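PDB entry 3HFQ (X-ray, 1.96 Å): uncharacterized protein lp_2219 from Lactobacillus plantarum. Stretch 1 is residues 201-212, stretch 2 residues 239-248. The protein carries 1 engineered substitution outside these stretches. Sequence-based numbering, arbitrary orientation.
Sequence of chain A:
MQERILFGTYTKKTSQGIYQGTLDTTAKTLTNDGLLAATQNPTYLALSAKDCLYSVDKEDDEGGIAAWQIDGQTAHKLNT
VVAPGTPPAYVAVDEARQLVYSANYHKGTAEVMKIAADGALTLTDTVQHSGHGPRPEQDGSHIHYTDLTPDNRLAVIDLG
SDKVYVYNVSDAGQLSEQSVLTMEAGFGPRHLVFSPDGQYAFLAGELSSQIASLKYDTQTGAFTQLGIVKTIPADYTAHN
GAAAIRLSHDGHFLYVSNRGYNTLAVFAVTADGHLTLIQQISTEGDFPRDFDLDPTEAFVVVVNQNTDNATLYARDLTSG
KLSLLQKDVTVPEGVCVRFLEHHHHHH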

ATOM      1  N   ALA A 201      15.673  -1.729   0.208  1.00  9.20           N
ATOM      2  CA  ALA A 201      14.284  -1.413  -0.089  1.00 12.91           C
ATOM      3  C   ALA A 201      13.959  -2.129  -1.390  1.00 13.33           C
ATOM      4  O   ALA A 201      14.821  -2.280  -2.254  1.00 13.11           O
ATOM      5  CB  ALA A 201      14.091   0.097  -0.254  1.00 11.07           C
ATOM      6  N   PHE A 202      12.718  -2.575  -1.525  1.00  9.24           N
ATOM      7  CA  PHE A 202      12.286  -3.276  -2.723  1.00  8.86           C
ATOM      8  C   PHE A 202      11.161  -2.449  -3.313  1.00  7.89           C
ATOM      9  O   PHE A 202      10.142  -2.208  -2.664  1.00  8.07           O
ATOM     10  CB  PHE A 202      11.847  -4.689  -2.342  1.00  7.88           C
ATOM     11  CG  PHE A 202      12.924  -5.457  -1.626  1.00 12.02           C
ATOM     12  CD1 PHE A 202      13.969  -6.046  -2.337  1.00 13.25           C
ATOM     13  CD2 PHE A 202      12.949  -5.506  -0.237  1.00 13.78           C
ATOM     14  CE1 PHE A 202      15.027  -6.669  -1.670  1.00 12.63           C
ATOM     15  CE2 PHE A 202      14.002  -6.124   0.439  1.00 18.32           C
ATOM     16  CZ  PHE A 202      15.044  -6.707  -0.282  1.00 15.23           C
ATOM     17  N   LEU A 203      11.372  -2.003  -4.545  1.00  9.88           N
ATOM     18  CA  LEU A 203      10.434  -1.130  -5.238  1.00  8.37           C
ATOM     19  C   LEU A 203       9.636  -1.820  -6.335  1.00  9.85           C
ATOM     20  O   LEU A 203      10.203  -2.422  -7.248  1.00  8.92           O
ATOM     21  CB  LEU A 203      11.221   0.042  -5.832  1.00  6.51           C
ATOM     22  CG  LEU A 203      10.529   1.075  -6.718  1.00 10.43           C
ATOM     23  CD1 LEU A 203       9.644   1.986  -5.877  1.00  7.12           C
ATOM     24  CD2 LEU A 203      11.597   1.890  -7.441  1.00 13.58           C
ATOM     25  N   ALA A 204       8.316  -1.717  -6.256  1.00 10.09           N
ATOM     26  CA  ALA A 204       7.470  -2.339  -7.259  1.00 12.86           C
ATOM     27  C   ALA A 204       7.254  -1.396  -8.435  1.00 14.37           C
ATOM     28  O   ALA A 204       6.908  -0.229  -8.252  1.00 11.58           O
ATOM     29  CB  ALA A 204       6.133  -2.735  -6.647  1.00 12.39           C
ATOM     30  N   GLY A 205       7.490  -1.913  -9.637  1.00 10.66           N
ATOM     31  CA  GLY A 205       7.294  -1.136 -10.844  1.00  9.46           C
ATOM     32  C   GLY A 205       5.985  -1.593 -11.455  1.00 11.58           C
ATOM     33  O   GLY A 205       5.919  -2.647 -12.082  1.00 12.45           O
ATOM     34  N   GLU A 206       4.940  -0.801 -11.262  1.00 12.58           N
ATOM     35  CA  GLU A 206       3.623  -1.149 -11.774  1.00 14.31           C
ATOM     36  C   GLU A 206       3.558  -1.363 -13.279  1.00 13.23           C
ATOM     37  O   GLU A 206       3.162  -2.431 -13.745  1.00 15.02           O
ATOM     38  CB  GLU A 206       2.601  -0.067 -11.405  1.00 17.42           C
ATOM     39  CG  GLU A 206       1.216  -0.339 -11.986  1.00 19.70           C
ATOM     40  CD  GLU A 206       0.235   0.794 -11.755  1.00 18.08           C
ATOM     41  OE1 GLU A 206       0.084   1.224 -10.594  1.00 14.98           O
ATOM     42  OE2 GLU A 206      -0.393   1.247 -12.738  1.00 20.87           O
ATOM     43  N   LEU A 207       3.955  -0.342 -14.030  1.00 13.26           N
ATOM     44  CA  LEU A 207       3.884  -0.370 -15.487  1.00 12.94           C
ATOM     45  C   LEU A 207       4.787  -1.364 -16.212  1.00 16.93           C
ATOM     46  O   LEU A 207       4.449  -1.826 -17.305  1.00 16.83           O
ATOM     47  CB  LEU A 207       4.127   1.044 -16.024  1.00 12.91           C
ATOM     48  CG  LEU A 207       3.277   2.137 -15.362  1.00 12.38           C
ATOM     49  CD1 LEU A 207       3.667   3.501 -15.917  1.00 13.40           C
ATOM     50  CD2 LEU A 207       1.790   1.868 -15.596  1.00 14.28           C
ATOM     51  N   SER A 208       5.922  -1.704 -15.613  1.00 12.46           N
ATOM     52  CA  SER A 208       6.856  -2.634 -16.240  1.00 16.96           C
ATOM     53  C   SER A 208       6.815  -4.032 -15.626  1.00 13.65           C
ATOM     54  O   SER A 208       7.541  -4.927 -16.064  1.00 12.96           O
ATOM     55  CB  SER A 208       8.276  -2.081 -16.133  1.00 16.34           C
ATOM     56  OG  SER A 208       8.629  -1.886 -14.772  1.00 15.33           O
ATOM     57  N   SER A 209       5.965  -4.221 -14.623  1.00 10.95           N
ATOM     58  CA  SER A 209       5.859  -5.513 -13.948  1.00 10.11           C
ATOM     59  C   SER A 209       7.240  -5.997 -13.514  1.00 10.78           C
ATOM     60  O   SER A 209       7.663  -7.099 -13.860  1.00 11.36           O
ATOM     61  CB  SER A 209       5.213  -6.551 -14.871  1.00 13.32           C
ATOM     62  OG  SER A 209       3.855  -6.226 -15.116  1.00 14.64           O
ATOM     63  N   GLN A 210       7.931  -5.159 -12.749  1.00 12.93           N
ATOM     64  CA  GLN A 210       9.271  -5.472 -12.264  1.00 15.61           C
ATOM     65  C   GLN A 210       9.453  -5.042 -10.816  1.00 11.96           C
ATOM     66  O   GLN A 210       8.655  -4.278 -10.274  1.00 12.07           O
ATOM     67  CB  GLN A 210      10.323  -4.733 -13.096  1.00 14.74           C
ATOM     68  CG  GLN A 210      10.383  -5.099 -14.559  1.00 15.56           C
ATOM     69  CD  GLN A 210      11.395  -4.258 -15.315  1.00 20.18           C
ATOM     70  OE1 GLN A 210      11.307  -3.031 -15.335  1.00 19.47           O
ATOM     71  NE2 GLN A 210      12.361  -4.914 -15.942  1.00 15.89           N
ATOM     72  N   ILE A 211      10.511  -5.545 -10.191  1.00  8.11           N
ATOM     73  CA  ILE A 211      10.843  -5.146  -8.833  1.00  8.71           C
ATOM     74  C   ILE A 211      12.309  -4.750  -8.860  1.00 10.83           C
ATOM     75  O   ILE A 211      13.147  -5.473  -9.397  1.00 10.41           O
ATOM     76  CB  ILE A 211      10.674  -6.278  -7.793  1.00 10.85           C
ATOM     77  CG1 ILE A 211       9.193  -6.624  -7.619  1.00 15.00           C
ATOM     78  CG2 ILE A 211      11.249  -5.819  -6.440  1.00  9.69           C
ATOM     79  CD1 ILE A 211       8.936  -7.737  -6.608  1.00 17.57           C
ATOM     80  N   ALA A 212      12.615  -3.590  -8.298  1.00 10.60           N
ATOM     81  CA  ALA A 212      13.987  -3.123  -8.245  1.00 12.17           C
ATOM     82  C   ALA A 212      14.488  -3.266  -6.815  1.00 13.16           C
ATOM     83  O   ALA A 212      13.803  -2.861  -5.873  1.00 11.86           O
ATOM     84  CB  ALA A 212      14.060  -1.663  -8.679  1.00 14.30           C
ATOM     85  N   HIS A 239      -1.955  -7.288 -20.633  1.00 21.84           N
ATOM     86  CA  HIS A 239      -1.873  -6.240 -19.619  1.00 23.30           C
ATOM     87  C   HIS A 239      -1.571  -6.762 -18.221  1.00 17.64           C
ATOM     88  O   HIS A 239      -2.129  -7.762 -17.778  1.00 13.96           O
ATOM     89  CB  HIS A 239      -3.181  -5.432 -19.586  1.00 26.64           C
ATOM     90  CG  HIS A 239      -3.245  -4.417 -18.480  1.00 34.44           C
ATOM     91  ND1 HIS A 239      -3.512  -4.753 -17.170  1.00 38.60           N
ATOM     92  CD2 HIS A 239      -3.069  -3.073 -18.495  1.00 35.05           C
ATOM     93  CE1 HIS A 239      -3.498  -3.661 -16.424  1.00 35.43           C
ATOM     94  NE2 HIS A 239      -3.232  -2.630 -17.203  1.00 39.00           N
ATOM     95  N   ASN A 240      -0.653  -6.088 -17.539  1.00 15.27           N
ATOM     96  CA  ASN A 240      -0.321  -6.443 -16.174  1.00 14.77           C
ATOM     97  C   ASN A 240       0.239  -5.231 -15.470  1.00 15.26           C
ATOM     98  O   ASN A 240       1.099  -4.525 -16.005  1.00 15.40           O
ATOM     99  CB  ASN A 240       0.709  -7.568 -16.080  1.00 14.11           C
ATOM    100  CG  ASN A 240       0.854  -8.088 -14.655  1.00 13.25           C
ATOM    101  OD1 ASN A 240       0.007  -8.839 -14.172  1.00 11.92           O
ATOM    102  ND2 ASN A 240       1.906  -7.663 -13.965  1.00 11.26           N
ATOM    103  N   GLY A 241      -0.268  -4.990 -14.270  1.00 12.50           N
ATOM    104  CA  GLY A 241       0.204  -3.877 -13.476  1.00 11.17           C
ATOM    105  C   GLY A 241       0.493  -4.385 -12.079  1.00 11.57           C
ATOM    106  O   GLY A 241      -0.420  -4.806 -11.375  1.00 12.35           O
ATOM    107  N   ALA A 242       1.760  -4.381 -11.677  1.00 12.70           N
ATOM    108  CA  ALA A 242       2.105  -4.834 -10.333  1.00 11.28           C
ATOM    109  C   ALA A 242       1.465  -3.823  -9.381  1.00 12.78           C
ATOM    110  O   ALA A 242       1.266  -2.667  -9.754  1.00 12.48           O
ATOM    111  CB  ALA A 242       3.618  -4.869 -10.159  1.00  8.95           C
ATOM    112  N   ALA A 243       1.137  -4.241  -8.162  1.00 10.07           N
ATOM    113  CA  ALA A 243       0.486  -3.327  -7.228  1.00  8.88           C
ATOM    114  C   ALA A 243       1.112  -3.236  -5.841  1.00 12.44           C
ATOM    115  O   ALA A 243       1.948  -2.367  -5.583  1.00 12.03           O
ATOM    116  CB  ALA A 243      -0.999  -3.691  -7.105  1.00  8.19           C
ATOM    117  N   ALA A 244       0.690  -4.123  -4.944  1.00 10.41           N
ATOM    118  CA  ALA A 244       1.190  -4.127  -3.575  1.00 11.14           C
ATOM    119  C   ALA A 244       2.454  -4.955  -3.423  1.00 12.83           C
ATOM    120  O   ALA A 244       2.685  -5.896  -4.180  1.00 10.49           O
ATOM    121  CB  ALA A 244       0.115  -4.650  -2.633  1.00 11.16           C
ATOM    122  N   ILE A 245       3.271  -4.599  -2.438  1.00  9.82           N
ATOM    123  CA  ILE A 245       4.510  -5.320  -2.179  1.00 12.10           C
ATOM    124  C   ILE A 245       4.706  -5.427  -0.666  1.00 14.94           C
ATOM    125  O   ILE A 245       4.581  -4.439   0.058  1.00  9.41           O
ATOM    126  CB  ILE A 245       5.714  -4.611  -2.866  1.00 10.37           C
ATOM    127  CG1 ILE A 245       6.991  -5.436  -2.683  1.00 11.36           C
ATOM    128  CG2 ILE A 245       5.883  -3.203  -2.323  1.00  8.28           C
ATOM    129  CD1 ILE A 245       8.118  -5.009  -3.617  1.00  8.21           C
ATOM    130  N   ARG A 246       4.986  -6.638  -0.193  1.00 10.63           N
ATOM    131  CA  ARG A 246       5.160  -6.888   1.240  1.00  9.51           C
ATOM    132  C   ARG A 246       6.399  -7.727   1.528  1.00 14.00           C
ATOM    133  O   ARG A 246       6.842  -8.502   0.687  1.00  8.60           O
ATOM    134  CB  ARG A 246       3.944  -7.632   1.791  1.00 12.04           C
ATOM    135  CG  ARG A 246       2.608  -6.990   1.470  1.00 11.03           C
ATOM    136  CD  ARG A 246       2.371  -5.741   2.301  1.00  9.86           C
ATOM    137  NE  ARG A 246       1.008  -5.255   2.115  1.00 12.46           N
ATOM    138  CZ  ARG A 246       0.516  -4.162   2.686  1.00 13.90           C
ATOM    139  NH1 ARG A 246       1.281  -3.427   3.487  1.00 12.56           N
ATOM    140  NH2 ARG A 246      -0.744  -3.809   2.460  1.00 12.91           N
ATOM    141  N   LEU A 247       6.940  -7.588   2.731  1.00 14.58           N
ATOM    142  CA  LEU A 247       8.123  -8.345   3.122  1.00 12.31           C
ATOM    143  C   LEU A 247       7.858  -8.998   4.473  1.00 13.67           C
ATOM    144  O   LEU A 247       7.313  -8.364   5.376  1.00 14.99           O
ATOM    145  CB  LEU A 247       9.327  -7.406   3.227  1.00 16.34           C
ATOM    146  CG  LEU A 247      10.703  -8.015   3.505  1.00 16.36           C
ATOM    147  CD1 LEU A 247      11.177  -8.806   2.290  1.00 10.99           C
ATOM    148  CD2 LEU A 247      11.691  -6.896   3.818  1.00 15.89           C
ATOM    149  N   SER A 248       8.233 -10.265   4.614  1.00 12.16           N
ATOM    150  CA  SER A 248       8.022 -10.961   5.880  1.00 14.72           C
ATOM    151  C   SER A 248       8.834 -10.276   6.977  1.00 11.44           C
ATOM    152  O   SER A 248       9.823  -9.602   6.694  1.00 12.06           O
ATOM    153  CB  SER A 248       8.427 -12.435   5.757  1.00 15.79           C
ATOM    154  OG  SER A 248       9.771 -12.566   5.336  1.00 14.64           O
TER
HETATM  155  O   HOH W   1       3.654  -4.434 -17.300  1.00 24.79           O

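Stretch 1 is a β-hairpin. Strand 201-205 runs into a tight turn and returns as strand 210-212, and the two arms are joined by backbone hydrogen bonds: Leu203 N to Ala212 O and Ala212 N to Leu203 O, both 2.9 Å, then Gly205 N to Gln210 O at 2.7 Å and Gln210 N to Gly205 O at 3.3 Å. Stretch 2 supplies one strand, 241-247. Its axis passes 6.5 Å from that of strand 201-205, with the two N-to-C directions 148° apart, so the chains run roughly antiparallel. They do not pair as neighbors in a regular sheet, however. The backbones come close near the hairpin turn, where the CA atoms of Glu206 and Ala242 lie 4.2 Å apart, and further along the space between them is filled by side chains, the CA atoms of Ala204 and Ile245 being 6.6 Å apart.

A single direct hydrogen bond joins the two backbones: Ala242 N donates to Glu206 O over 3.2 Å, with an angle of 146° at the hydrogen. The same carbonyl oxygen, Glu206 O, also receives a CA-H...O contact from Gly241 CA at 3.3 Å, and a second such contact runs from Glu206 CA to Ala242 O at 3.5 Å. Small residues suit this approach. A CB built on Gly241 would sit only 3.5 Å from Glu206 CG, a tight fit, so the absence of a side chain leaves room for the extended Glu206 chain, whose chi1 and chi2 are both t. At Ala242 the methyl is short enough to rest against the neighboring backbone, with Ala242 CB 3.7 Å from Gly205 O.

Away from the turn, the packing is apolar and centers on Ile245. Phe202 and Ala204, alternate residues of one strand, both direct their CA-to-CB bonds toward stretch 2, while Ile245 and Leu247 direct theirs toward stretch 1. The methyl of Ala204 meets the base of the Ile245 side chain, Ala204 CB lying 4.2 Å from Ile245 CB; the two CB atoms meet across the wider gap between the backbones. With chi1 and chi2 both t, Ile245 extends so that Ile245 CD1 lies 4.0 Å from Phe202 CB and 4.1 Å from Ile211 CD1, touching both arms of the hairpin. Ile211 suits this role because its branched, wholly apolar side chain, with chi1 m and chi2 t, brings its CD1 end nearer to stretch 2 although the CA-to-CB bond points sideways. Phe202 extends the apolar surface further, Phe202 CE2 meeting Leu247 CD2 at 4.2 Å in an oblique approach. These hydrocarbon contacts are dispersive and gain from removing apolar surface from water.

At the turn the chemistry becomes polar. One water binds both stretches, donating to Leu207 O at 2.7 Å and to Asn240 O at 2.9 Å while accepting from Ser209 OG at 2.8 Å. It thus satisfies two backbone carbonyls that cannot bond to each other, since both are acceptors. Serine suits this place because its short hydroxyl can supply a proton to the water.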